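Long-range contacts in prenylcyclase (Actinoplanes teichomyceticus, PDB 6IJ1), which probably acts on isoprenoid substrates as a prenylcyclase of the terpenoid-cyclase kind, though its exact reaction is not established: residues 14-19 with 277-282; 31-36 with 323-328; 195-200 with 246-251; 251-256 with 334-339; 286-291 with 327-332. All coordinates share one frame; numbering follows the deposited sequence.

Contact 1 (14-19 with 277-282); sequences VRRGVD and RHQRPD
R16 of helix 10-23 lays its guanidinium against the side-chain amide of Q279, the glutamine that opens a QxxxGxW (QW) motif, completed by G283 and W285, of the kind known from squalene-hopene cyclase and its relatives. Q279 has CG anti to the backbone N (chi1 -173°) and the chain extended beyond it, so that the amide reaches helix 10-23. There NE2 bonds to the backbone oxygens of A13 and G283, a pair of acceptors that suits a primary amide with two hydrogens. OE1 of Q279 lies over one face of the R16 guanidinium, displaced toward the rim and 3.4 Å from NH1, with the two planes 31° apart; this is face contact, not a hydrogen bond. The edge of the guanidinium is served by water. One molecule joins R16 NE to P281 O, and another links R16 NH2 to Q279 O; arginine suits the place because its NE and NH2 can each give an N-H to a water. An alanine at R16 would probably leave both waters without their partner on the helix and uncover one side of the Q279 amide. Farther along the loop, R280 and D282 form a salt bridge, R280 NH2 standing 3.1 Å from D282 OD2.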
# COMPACT_ATOMS: atom_id res chain seq x y z
N VAL A 14 4.59 -4.87 18.93
CA VAL A 14 3.44 -5.28 18.14
C VAL A 14 2.16 -5.17 18.96
O VAL A 14 1.14 -4.69 18.48
CB VAL A 14 3.66 -6.70 17.57
CG1 VAL A 14 2.39 -7.28 16.97
CG2 VAL A 14 4.72 -6.66 16.51
N ARG A 15 2.19 -5.71 20.19
CA ARG A 15 1.02 -5.60 21.05
C ARG A 15 0.56 -4.15 21.23
O ARG A 15 -0.62 -3.85 21.09
CB ARG A 15 1.31 -6.26 22.40
CG ARG A 15 0.07 -6.27 23.31
CD ARG A 15 0.41 -6.74 24.75
NE ARG A 15 1.53 -7.69 24.72
CZ ARG A 15 2.76 -7.40 25.14
NH1 ARG A 15 3.03 -6.18 25.61
NH2 ARG A 15 3.73 -8.31 25.07
N ARG A 16 1.52 -3.24 21.49
CA ARG A 16 1.14 -1.85 21.70
C ARG A 16 0.61 -1.18 20.42
O ARG A 16 -0.29 -0.34 20.48
CB ARG A 16 2.33 -1.06 22.22
CG ARG A 16 2.64 -1.38 23.71
CD ARG A 16 4.05 -0.86 24.07
NE ARG A 16 4.08 0.56 23.81
CZ ARG A 16 5.18 1.26 23.56
NH1 ARG A 16 6.38 0.70 23.58
NH2 ARG A 16 5.08 2.55 23.29
N GLY A 17 1.12 -1.59 19.26
CA GLY A 17 0.61 -1.08 18.00
C GLY A 17 -0.79 -1.60 17.70
O GLY A 17 -1.65 -0.88 17.19
N VAL A 18 -1.04 -2.87 18.06
CA VAL A 18 -2.39 -3.41 17.95
C VAL A 18 -3.37 -2.64 18.84
O VAL A 18 -4.45 -2.25 18.39
CB VAL A 18 -2.41 -4.92 18.28
CG1 VAL A 18 -3.86 -5.40 18.36
CG2 VAL A 18 -1.70 -5.67 17.18
N ASP A 19 -2.99 -2.37 20.10
CA ASP A 19 -3.87 -1.59 20.96
C ASP A 19 -4.12 -0.21 20.37
O ASP A 19 -5.22 0.29 20.45
CB ASP A 19 -3.27 -1.42 22.34
CG ASP A 19 -3.29 -2.72 23.17
OD1 ASP A 19 -4.15 -3.60 22.93
OD2 ASP A 19 -2.44 -2.83 24.06
N ARG A 277 12.67 1.13 18.86
CA ARG A 277 13.14 2.24 19.67
C ARG A 277 12.34 3.50 19.38
O ARG A 277 12.26 4.40 20.24
CB ARG A 277 14.61 2.55 19.40
CG ARG A 277 15.55 1.52 19.98
CD ARG A 277 17.03 2.02 19.90
NE ARG A 277 17.47 2.54 18.61
CZ ARG A 277 17.91 1.77 17.60
NH1 ARG A 277 18.00 0.47 17.76
NH2 ARG A 277 18.32 2.33 16.48
N HIS A 278 11.74 3.61 18.19
CA HIS A 278 11.10 4.87 17.80
C HIS A 278 9.57 4.82 17.87
O HIS A 278 8.90 5.79 17.50
CB HIS A 278 11.59 5.30 16.39
CG HIS A 278 12.96 5.89 16.43
ND1 HIS A 278 14.12 5.15 16.48
CD2 HIS A 278 13.33 7.18 16.55
CE1 HIS A 278 15.15 5.97 16.60
NE2 HIS A 278 14.70 7.21 16.62
N GLN A 279 9.01 3.75 18.38
CA GLN A 279 7.58 3.72 18.59
C GLN A 279 7.18 4.80 19.62
O GLN A 279 7.88 5.03 20.62
CB GLN A 279 7.19 2.34 19.13
CG GLN A 279 5.69 2.12 19.23
CD GLN A 279 5.35 0.71 19.65
OE1 GLN A 279 6.13 0.06 20.28
NE2 GLN A 279 4.19 0.25 19.26
N ARG A 280 6.10 5.50 19.33
CA ARG A 280 5.57 6.56 20.21
C ARG A 280 4.94 5.94 21.47
O ARG A 280 4.52 4.79 21.46
CB ARG A 280 4.52 7.36 19.45
CG ARG A 280 5.09 8.17 18.27
CD ARG A 280 3.91 8.75 17.34
NE ARG A 280 2.81 9.29 18.17
CZ ARG A 280 2.80 10.55 18.62
NH1 ARG A 280 3.80 11.40 18.32
NH2 ARG A 280 1.82 10.94 19.42
N PRO A 281 4.81 6.73 22.53
CA PRO A 281 4.17 6.21 23.75
C PRO A 281 2.75 5.72 23.57
O PRO A 281 2.35 4.80 24.33
CB PRO A 281 4.19 7.42 24.71
CG PRO A 281 5.00 8.44 24.09
CD PRO A 281 5.36 8.10 22.69
N ASP A 282 2.01 6.18 22.56
CA ASP A 282 0.67 5.70 22.31
C ASP A 282 0.60 4.45 21.43
O ASP A 282 -0.50 3.98 21.16
CB ASP A 282 -0.20 6.84 21.74
CG ASP A 282 0.36 7.41 20.42
OD1 ASP A 282 1.20 6.76 19.79
OD2 ASP A 282 -0.05 8.54 20.02
O HOH W 1 1.71 2.06 23.92
O HOH W 2 -0.65 1.04 22.90
O HOH W 3 7.43 3.55 22.87

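Contact 2 (31-36 with 323-328)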
# COMPACT_ATOMS: atom_id res chain seq x y z
N TRP A 31 -11.90 1.75 10.08
CA TRP A 31 -10.80 2.69 10.33
C TRP A 31 -10.81 3.73 9.22
O TRP A 31 -11.10 3.42 8.05
CB TRP A 31 -9.45 1.99 10.34
CG TRP A 31 -9.27 1.08 11.49
CD1 TRP A 31 -8.84 1.43 12.73
CD2 TRP A 31 -9.48 -0.35 11.52
NE1 TRP A 31 -8.77 0.32 13.56
CE2 TRP A 31 -9.15 -0.79 12.83
CE3 TRP A 31 -9.88 -1.31 10.57
CZ2 TRP A 31 -9.27 -2.15 13.25
CZ3 TRP A 31 -9.98 -2.66 10.97
CH2 TRP A 31 -9.67 -3.06 12.29
N VAL A 32 -10.44 4.97 9.57
CA VAL A 32 -10.31 6.03 8.57
C VAL A 32 -8.96 6.73 8.75
O VAL A 32 -8.40 6.78 9.85
CB VAL A 32 -11.45 7.08 8.61
CG1 VAL A 32 -12.85 6.35 8.52
CG2 VAL A 32 -11.37 7.93 9.89
N ASP A 33 -8.42 7.22 7.65
CA ASP A 33 -7.17 7.97 7.73
C ASP A 33 -7.06 8.85 6.50
O ASP A 33 -7.82 8.73 5.55
CB ASP A 33 -5.95 7.04 7.85
CG ASP A 33 -4.78 7.65 8.61
OD1 ASP A 33 -4.78 8.88 8.82
OD2 ASP A 33 -3.84 6.86 8.94
N TYR A 34 -6.06 9.74 6.52
CA TYR A 34 -5.84 10.77 5.51
C TYR A 34 -6.91 11.86 5.62
O TYR A 34 -7.89 11.74 6.36
CB TYR A 34 -5.69 10.21 4.07
CG TYR A 34 -4.39 9.45 3.89
CD1 TYR A 34 -4.31 8.10 4.21
CD2 TYR A 34 -3.27 10.11 3.46
CE1 TYR A 34 -3.10 7.40 4.07
CE2 TYR A 34 -2.02 9.42 3.33
CZ TYR A 34 -1.98 8.09 3.62
OH TYR A 34 -0.78 7.38 3.52
N ASP A 35 -6.68 12.95 4.91
CA ASP A 35 -7.58 14.09 5.01
C ASP A 35 -7.69 14.79 3.68
O ASP A 35 -8.03 15.98 3.67
CB ASP A 35 -7.00 15.04 6.13
CG ASP A 35 -7.92 16.17 6.50
OD1 ASP A 35 -9.14 15.91 6.73
OD2 ASP A 35 -7.38 17.31 6.60
N LEU A 36 -7.42 14.14 2.58
CA LEU A 36 -7.38 14.79 1.27
C LEU A 36 -8.70 15.46 0.93
O LEU A 36 -8.71 16.57 0.37
CB LEU A 36 -7.07 13.77 0.19
CG LEU A 36 -5.61 13.33 0.38
CD1 LEU A 36 -5.43 12.02 -0.33
CD2 LEU A 36 -4.67 14.38 -0.16
N ASP A 323 -0.60 10.34 6.23
CA ASP A 323 -1.66 9.66 6.95
C ASP A 323 -1.88 10.37 8.29
O ASP A 323 -1.21 10.08 9.30
CB ASP A 323 -1.27 8.17 7.17
CG ASP A 323 0.10 7.97 7.80
OD1 ASP A 323 1.10 8.61 7.39
OD2 ASP A 323 0.20 7.06 8.67
N THR A 324 -2.79 11.34 8.25
CA THR A 324 -3.08 12.27 9.34
C THR A 324 -3.08 11.64 10.73
O THR A 324 -2.57 12.23 11.70
CB THR A 324 -4.43 12.85 9.05
OG1 THR A 324 -4.49 13.28 7.68
CG2 THR A 324 -4.68 14.07 9.97
N PHE A 325 -3.71 10.47 10.85
CA PHE A 325 -3.92 9.85 12.15
C PHE A 325 -2.94 8.73 12.45
O PHE A 325 -3.03 8.10 13.52
CB PHE A 325 -5.39 9.37 12.23
CG PHE A 325 -6.33 10.50 12.05
CD1 PHE A 325 -6.37 11.48 12.98
CD2 PHE A 325 -7.09 10.58 10.91
CE1 PHE A 325 -7.28 12.56 12.78
CE2 PHE A 325 -7.97 11.66 10.68
CZ PHE A 325 -8.05 12.64 11.63
N GLY A 326 -1.98 8.47 11.53
CA GLY A 326 -0.92 7.50 11.78
C GLY A 326 -1.35 6.05 11.66
O GLY A 326 -0.55 5.16 11.97
N LEU A 327 -2.55 5.80 11.13
CA LEU A 327 -2.98 4.39 11.07
C LEU A 327 -2.25 3.65 9.95
O LEU A 327 -1.83 2.50 10.12
CB LEU A 327 -4.50 4.24 10.85
CG LEU A 327 -5.47 5.03 11.72
CD1 LEU A 327 -6.88 4.37 11.54
CD2 LEU A 327 -5.11 5.06 13.15
N HIS A 328 -2.09 4.30 8.78
CA HIS A 328 -1.42 3.61 7.69
C HIS A 328 0.01 3.30 8.04
O HIS A 328 0.49 2.18 7.85
CB HIS A 328 -1.54 4.48 6.43
CG HIS A 328 -1.21 3.77 5.16
ND1 HIS A 328 0.05 3.29 4.89
CD2 HIS A 328 -1.99 3.43 4.10
CE1 HIS A 328 0.04 2.70 3.71
NE2 HIS A 328 -1.19 2.75 3.20
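The carboxylate of D33 reaches into the bend formed by residues 323-328 and gathers several backbone N-H groups. D33 OD1 accepts from F325 N at 2.8 Å, an almost straight bond (166°), while the N-H of Y34 in its own segment reaches the same oxygen from above the carboxylate plane. The other oxygen, D33 OD2, takes H328 N at 3.1 Å nearly along its C-O axis, and a weak bond from L327 N. An aspartate suits this place because its two oxygens can serve both the turn and the first turn of helix 327-341, whose leading N-H groups have no acceptor one turn earlier. Beside it, the ring of Y34 lies flat over D323: the CA of D323 stands 3.6 Å from the centroid of the Y34 ring, a CH-pi contact over the face. L327 supplies the apolar flank, its CD1 3.7 Å from W31 CB.

Further out, a type I turn from D323 to G326 presents F325 N, and the helix that follows presents the N-H groups of L327 and H328. G326, with positive phi as glycine readily allows, takes the N-cap position. D323 is itself tied to T329 and A289, and Y34 OH bonds to A289 O. The whole knits the loop after helix 10-23 to the start of helix 327-341, with helix 42-52 packed on W31, D33 and H328 and helix 10-23 against L327.

Contact 3 (195-200 with 246-251)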
# COMPACT_ATOMS: atom_id res chain seq x y z
N TRP A 195 3.46 7.34 -4.52
CA TRP A 195 4.20 7.36 -3.25
C TRP A 195 5.56 7.99 -3.47
O TRP A 195 6.21 7.76 -4.49
CB TRP A 195 4.39 5.93 -2.68
CG TRP A 195 3.04 5.32 -2.44
CD1 TRP A 195 2.33 4.51 -3.31
CD2 TRP A 195 2.24 5.42 -1.24
NE1 TRP A 195 1.12 4.15 -2.73
CE2 TRP A 195 1.05 4.68 -1.45
CE3 TRP A 195 2.39 6.10 -0.01
CZ2 TRP A 195 0.02 4.61 -0.50
CZ3 TRP A 195 1.38 6.01 0.94
CH2 TRP A 195 0.21 5.27 0.70
N ILE A 196 5.98 8.79 -2.48
CA ILE A 196 7.30 9.41 -2.49
C ILE A 196 8.41 8.37 -2.34
O ILE A 196 9.49 8.53 -2.91
CB ILE A 196 7.34 10.42 -1.31
CG1 ILE A 196 6.46 11.61 -1.67
CG2 ILE A 196 8.77 10.81 -1.00
CD1 ILE A 196 7.01 12.46 -2.80
N ASP A 197 8.17 7.31 -1.59
CA ASP A 197 9.19 6.35 -1.21
C ASP A 197 9.12 5.14 -2.15
O ASP A 197 8.14 4.41 -2.08
CB ASP A 197 8.99 5.89 0.23
CG ASP A 197 9.04 7.05 1.22
OD1 ASP A 197 10.04 7.83 1.20
OD2 ASP A 197 8.10 7.19 2.03
N PRO A 198 10.14 4.88 -2.96
CA PRO A 198 10.13 3.67 -3.80
C PRO A 198 10.22 2.41 -2.97
O PRO A 198 9.95 1.32 -3.51
CB PRO A 198 11.37 3.84 -4.68
CG PRO A 198 12.30 4.70 -3.86
CD PRO A 198 11.33 5.70 -3.18
N GLU A 199 10.56 2.52 -1.67
CA GLU A 199 10.42 1.34 -0.82
C GLU A 199 9.01 0.76 -0.84
O GLU A 199 8.85 -0.43 -0.59
CB GLU A 199 10.80 1.70 0.63
CG GLU A 199 12.32 2.07 0.84
CD GLU A 199 12.69 3.48 0.42
OE1 GLU A 199 11.87 4.26 -0.10
OE2 GLU A 199 13.90 3.80 0.57
N LEU A 200 7.97 1.58 -1.03
CA LEU A 200 6.62 1.05 -1.01
C LEU A 200 6.38 0.15 -2.20
O LEU A 200 5.98 -1.01 -1.99
CB LEU A 200 5.64 2.24 -0.95
CG LEU A 200 4.14 1.96 -1.00
CD1 LEU A 200 3.57 1.47 -2.44
CD2 LEU A 200 3.72 1.01 0.10
N PRO A 246 9.64 5.92 9.57
CA PRO A 246 9.14 4.63 10.00
C PRO A 246 8.54 3.89 8.80
O PRO A 246 8.76 2.72 8.67
CB PRO A 246 8.06 5.00 11.03
CG PRO A 246 8.52 6.33 11.56
CD PRO A 246 9.13 7.03 10.37
N PHE A 247 7.81 4.60 7.93
CA PHE A 247 7.21 3.93 6.77
C PHE A 247 8.28 3.33 5.86
O PHE A 247 8.22 2.13 5.51
CB PHE A 247 6.39 5.02 6.05
CG PHE A 247 5.56 4.56 4.90
CD1 PHE A 247 4.42 3.77 5.12
CD2 PHE A 247 5.86 4.97 3.63
CE1 PHE A 247 3.58 3.43 4.03
CE2 PHE A 247 5.02 4.64 2.50
CZ PHE A 247 3.90 3.87 2.74
N ALA A 248 9.25 4.15 5.45
CA ALA A 248 10.25 3.64 4.50
C ALA A 248 11.13 2.59 5.14
O ALA A 248 11.60 1.66 4.44
CB ALA A 248 11.10 4.79 3.96
N THR A 249 11.41 2.72 6.45
CA THR A 249 12.24 1.74 7.15
C THR A 249 11.52 0.38 7.18
O THR A 249 12.13 -0.67 6.93
CB THR A 249 12.53 2.25 8.58
OG1 THR A 249 13.24 3.46 8.44
CG2 THR A 249 13.45 1.28 9.34
N ALA A 250 10.23 0.38 7.52
CA ALA A 250 9.46 -0.85 7.56
C ALA A 250 9.39 -1.51 6.18
O ALA A 250 9.55 -2.74 6.06
CB ALA A 250 8.04 -0.53 8.05
N LEU A 251 9.19 -0.70 5.15
CA LEU A 251 9.10 -1.25 3.81
C LEU A 251 10.45 -1.77 3.34
O LEU A 251 10.49 -2.83 2.70
CB LEU A 251 8.55 -0.18 2.85
CG LEU A 251 7.11 0.17 3.17
CD1 LEU A 251 6.77 1.56 2.60
CD2 LEU A 251 6.13 -0.92 2.65
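F247 and L251 on helix 246-256 meet W195, in the loop before helix 198-209, and L200 in its first turn, and here the packing is close. F247 holds CG anti to the backbone N (chi1 -174°), which takes CG nearer to 195-200; its CZ lies 3.8 Å from W195 CZ3. The two aromatic planes are inclined at 32° in an oblique pairing. L200 and L251 lie side by side, pointing the same way, with L251 CD1 3.6 Å from L200 CA; the same methyl rests over the centre of the F247 ring. Branched leucines fit here because their two methyls can fill the angle between a ring and a helix backbone. E199 joins this tight part through its CB, 3.7 Å from L251 CB.

The A248 methyl is packed more loosely, 4.1 Å from D197 CG and equally far from E199 CD, and its small size lets both acidic side chains pass. E199 sends its charge on to R229 in a salt bridge, while D197 OD2 lies in the plane of the F247 ring at its edge, 3.5 Å from CD2, where ring hydrogens carry slight positive charge. With no hydrogen bond crossing, helix 246-256 and the segment leading into helix 198-209 are held here mainly by shape and apolar burial.

Contact 4 (251-256 with 334-339)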
# COMPACT_ATOMS: atom_id res chain seq x y z
N LEU A 251 9.19 -0.70 5.15
CA LEU A 251 9.10 -1.25 3.81
C LEU A 251 10.45 -1.77 3.34
O LEU A 251 10.49 -2.83 2.70
CB LEU A 251 8.55 -0.18 2.85
CG LEU A 251 7.11 0.17 3.17
CD1 LEU A 251 6.77 1.56 2.60
CD2 LEU A 251 6.13 -0.92 2.65
N ALA A 252 11.55 -1.08 3.66
CA ALA A 252 12.85 -1.62 3.27
C ALA A 252 13.11 -2.94 3.97
O ALA A 252 13.62 -3.88 3.34
CB ALA A 252 13.97 -0.60 3.60
N LEU A 253 12.80 -3.04 5.28
CA LEU A 253 12.94 -4.31 6.00
C LEU A 253 12.22 -5.42 5.25
O LEU A 253 12.78 -6.52 5.02
CB LEU A 253 12.38 -4.11 7.43
CG LEU A 253 12.54 -5.23 8.44
CD1 LEU A 253 12.23 -4.68 9.84
CD2 LEU A 253 11.59 -6.43 8.14
N ARG A 254 10.98 -5.15 4.85
CA ARG A 254 10.16 -6.18 4.20
C ARG A 254 10.73 -6.58 2.85
O ARG A 254 10.69 -7.79 2.53
CB ARG A 254 8.75 -5.61 4.04
CG ARG A 254 7.99 -5.65 5.33
CD ARG A 254 6.74 -4.76 5.34
NE ARG A 254 5.79 -5.27 4.33
CZ ARG A 254 4.64 -4.66 4.07
NH1 ARG A 254 4.31 -3.55 4.75
NH2 ARG A 254 3.86 -5.17 3.13
N ALA A 255 11.36 -5.65 2.12
CA ALA A 255 11.98 -6.00 0.84
C ALA A 255 13.23 -6.86 1.07
O ALA A 255 13.49 -7.83 0.32
CB ALA A 255 12.28 -4.73 0.05
N VAL A 256 14.01 -6.54 2.11
CA VAL A 256 15.19 -7.36 2.39
C VAL A 256 14.77 -8.79 2.67
O VAL A 256 15.46 -9.75 2.28
CB VAL A 256 15.96 -6.76 3.58
CG1 VAL A 256 17.14 -7.73 3.93
CG2 VAL A 256 16.55 -5.47 3.21
N LEU A 334 3.74 -2.54 11.71
CA LEU A 334 3.43 -3.84 12.33
C LEU A 334 3.66 -4.98 11.34
O LEU A 334 4.15 -6.05 11.74
CB LEU A 334 1.99 -3.87 12.84
CG LEU A 334 1.75 -2.90 14.00
CD1 LEU A 334 0.26 -2.90 14.38
CD2 LEU A 334 2.58 -3.29 15.25
N GLN A 335 3.30 -4.77 10.06
CA GLN A 335 3.56 -5.85 9.08
C GLN A 335 5.05 -6.15 9.02
O GLN A 335 5.47 -7.33 8.98
CB GLN A 335 2.98 -5.41 7.72
CG GLN A 335 3.17 -6.46 6.58
CD GLN A 335 2.17 -7.54 6.69
OE1 GLN A 335 0.97 -7.29 6.64
NE2 GLN A 335 2.63 -8.76 6.86
N ALA A 336 5.90 -5.12 9.04
CA ALA A 336 7.34 -5.35 9.02
C ALA A 336 7.81 -6.05 10.28
O ALA A 336 8.71 -6.90 10.21
CB ALA A 336 8.05 -4.00 8.87
N LEU A 337 7.29 -5.66 11.44
CA LEU A 337 7.77 -6.29 12.69
C LEU A 337 7.40 -7.77 12.69
O LEU A 337 8.21 -8.57 13.15
CB LEU A 337 7.22 -5.53 13.89
CG LEU A 337 7.88 -4.17 14.11
CD1 LEU A 337 7.26 -3.46 15.30
CD2 LEU A 337 9.38 -4.30 14.29
N ARG A 338 6.23 -8.11 12.17
CA ARG A 338 5.82 -9.53 12.10
C ARG A 338 6.80 -10.28 11.19
O ARG A 338 7.21 -11.37 11.55
CB ARG A 338 4.38 -9.63 11.61
CG ARG A 338 3.92 -11.04 11.30
CD ARG A 338 3.32 -11.69 12.52
NE ARG A 338 4.22 -11.83 13.65
CZ ARG A 338 4.35 -12.94 14.36
NH1 ARG A 338 3.62 -14.00 14.05
NH2 ARG A 338 5.20 -12.99 15.37
N THR A 339 7.16 -9.67 10.07
CA THR A 339 8.11 -10.28 9.11
C THR A 339 9.48 -10.48 9.78
O THR A 339 10.10 -11.51 9.55
CB THR A 339 8.25 -9.40 7.87
OG1 THR A 339 6.97 -9.38 7.26
CG2 THR A 339 9.28 -9.90 6.89
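Segments 251-256 and 334-339 are helical and run in broadly the same direction, their axes 35° apart and 8.8 Å from each other at closest approach, with the CA atoms of R254 and A336 only 5.6 Å apart. Such closeness needs a small residue, and A336 supplies it: the aliphatic stem of R254 runs over it, CG lying 3.8 Å from A336 CA and CD the same distance from A336 CB. Past the alanine the arginine chain bends at chi3 (63°) and presents the flat of its guanidinium to Q335. There Q335 CG stands 3.4 Å from R254 CZ, over the centre of the guanidinium face, and the two side chains cross at about a right angle. The face thus rests on methylene, leaving the polar rim for other partners; R254 NH2 forms a salt bridge with E207, and Q335 turns its amide away to Q54.

Neighbouring helices that run the same way, rather than as the two arms of a hairpin, are what one layer of an alpha/alpha barrel gives, consistent with the terpenoid-cyclase fold expected of this protein. L253 adds a mainly apolar contact. L253 CD2 lies 3.6 Å from A336 O, and its CD1 lies 4.3 Å from A336 CB. A leucine is long enough to reach over the second helix while also packing on I268, A271 and A272 of helix 265-278. T339 lies one turn beyond Q335, its CG2 4.4 Å from L253 CD2.

Contact 5 (286-291 with 327-332); sequences TPSARL and LHTTAT
T329 holds OG1 anti to its carbonyl carbon (chi1 -62°), which leaves CG2 anti to the backbone N and sets the hydroxyl and the methyl against the 286-291 loop, where S288 and A289 pass. S288 N gives OG1 of T329 a nearly straight bond, 2.9 Å long at 167°. The T329 methyl, CG2, packs 3.4 Å from T286 O and 3.3 Å from S288 OG. In S288, OG sits between the backbone N and the carbonyl carbon (chi1 44°), from where it donates back to T286 O at 2.9 Å. A289, centre of an inverse gamma turn, sets its CB 3.6 Å from H328 ND1; alanine's lone methyl lets the bend lie close against the imidazole. Threonine suits its place by offering a hydroxyl and a methyl from a single branch point, and its OG1 also bonds to D323. An alanine at T329 would probably leave S288 N and D323 each without that hydroxyl partner and open a gap beside T286 O. The contact lays the loop leading to strand 291-292 along the start of helix 327-341, with helix 246-256 alongside, P246 packing on S288 and F247 on A289.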
# COMPACT_ATOMS: atom_id res chain seq x y z
N THR A 286 5.47 7.83 13.91
CA THR A 286 5.28 9.15 13.32
C THR A 286 4.65 8.99 11.94
O THR A 286 5.16 8.21 11.12
CB THR A 286 6.63 9.81 13.17
OG1 THR A 286 7.19 9.91 14.52
CG2 THR A 286 6.51 11.20 12.50
N PRO A 287 3.58 9.73 11.63
CA PRO A 287 2.97 9.57 10.30
C PRO A 287 3.98 9.86 9.22
O PRO A 287 4.56 10.97 9.14
CB PRO A 287 1.83 10.58 10.29
CG PRO A 287 1.42 10.65 11.81
CD PRO A 287 2.75 10.58 12.50
N SER A 288 4.15 8.89 8.34
CA SER A 288 5.20 9.01 7.34
C SER A 288 4.79 8.29 6.06
O SER A 288 5.64 8.09 5.17
CB SER A 288 6.52 8.45 7.93
OG SER A 288 6.31 7.21 8.62
N ALA A 289 3.52 7.95 5.90
CA ALA A 289 3.06 7.29 4.68
C ALA A 289 2.75 8.40 3.67
O ALA A 289 1.61 8.83 3.50
CB ALA A 289 1.85 6.39 4.99
N ARG A 290 3.80 8.88 3.02
CA ARG A 290 3.74 10.14 2.27
C ARG A 290 3.27 9.84 0.85
O ARG A 290 4.01 9.24 0.06
CB ARG A 290 5.10 10.86 2.26
CG ARG A 290 5.64 11.17 3.69
CD ARG A 290 4.60 11.90 4.60
NE ARG A 290 4.51 13.33 4.35
CZ ARG A 290 5.33 14.26 4.93
NH1 ARG A 290 6.30 13.91 5.67
NH2 ARG A 290 5.21 15.51 4.64
N LEU A 291 2.04 10.23 0.59
CA LEU A 291 1.32 9.93 -0.65
C LEU A 291 1.38 11.18 -1.50
O LEU A 291 0.99 12.26 -1.05
CB LEU A 291 -0.12 9.57 -0.28
CG LEU A 291 -1.11 8.92 -1.24
CD1 LEU A 291 -2.37 8.74 -0.42
CD2 LEU A 291 -1.33 9.93 -2.34
N LEU A 327 -2.55 5.80 11.13
CA LEU A 327 -2.98 4.39 11.07
C LEU A 327 -2.25 3.65 9.95
O LEU A 327 -1.83 2.50 10.12
CB LEU A 327 -4.50 4.24 10.85
CG LEU A 327 -5.47 5.03 11.72
CD1 LEU A 327 -6.88 4.37 11.54
CD2 LEU A 327 -5.11 5.06 13.15
N HIS A 328 -2.09 4.30 8.78
CA HIS A 328 -1.42 3.61 7.69
C HIS A 328 0.01 3.30 8.04
O HIS A 328 0.49 2.18 7.85
CB HIS A 328 -1.54 4.48 6.43
CG HIS A 328 -1.21 3.77 5.16
ND1 HIS A 328 0.05 3.29 4.89
CD2 HIS A 328 -1.99 3.43 4.10
CE1 HIS A 328 0.04 2.70 3.71
NE2 HIS A 328 -1.19 2.75 3.20
N THR A 329 0.71 4.28 8.61
CA THR A 329 2.11 4.04 9.01
C THR A 329 2.19 2.93 10.04
O THR A 329 3.02 2.04 9.93
CB THR A 329 2.73 5.33 9.61
OG1 THR A 329 2.75 6.38 8.65
CG2 THR A 329 4.19 5.08 10.10
N THR A 330 1.35 2.97 11.05
CA THR A 330 1.45 1.97 12.11
C THR A 330 1.16 0.58 11.56
O THR A 330 1.87 -0.36 11.92
CB THR A 330 0.48 2.36 13.23
OG1 THR A 330 0.89 3.62 13.75
CG2 THR A 330 0.51 1.30 14.35
N ALA A 331 0.13 0.47 10.70
CA ALA A 331 -0.13 -0.86 10.13
C ALA A 331 1.06 -1.35 9.33
O ALA A 331 1.44 -2.54 9.40
CB ALA A 331 -1.40 -0.83 9.26
N THR A 332 1.64 -0.46 8.50
CA THR A 332 2.81 -0.82 7.71
C THR A 332 3.96 -1.31 8.58
O THR A 332 4.64 -2.32 8.26
CB THR A 332 3.24 0.39 6.86
OG1 THR A 332 2.10 0.88 6.11
CG2 THR A 332 4.35 0.04 5.90

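In the fold
Contact 1 lies at the surface and works largely through water and a glutamine amide, whereas contacts 2 to 5 are buried. Helix 327-341 joins three of these: contacts 2 and 5 share its first residues, their centres about 8 Å apart, and contact 4 uses a later turn. Contacts 3 and 4 share helix 246-256 and meet at L251. The chemistry follows the place. Where loops meet the helix start, in contacts 2 and 5, backbone N-H groups bond to side-chain oxygens; in contacts 3 and 4, where apolar side chains and an arginine stem do the packing, no hydrogen bond crosses. Contact 1 touches contact 4 through V14 and G17 against L334, so the surface joint leans on the core.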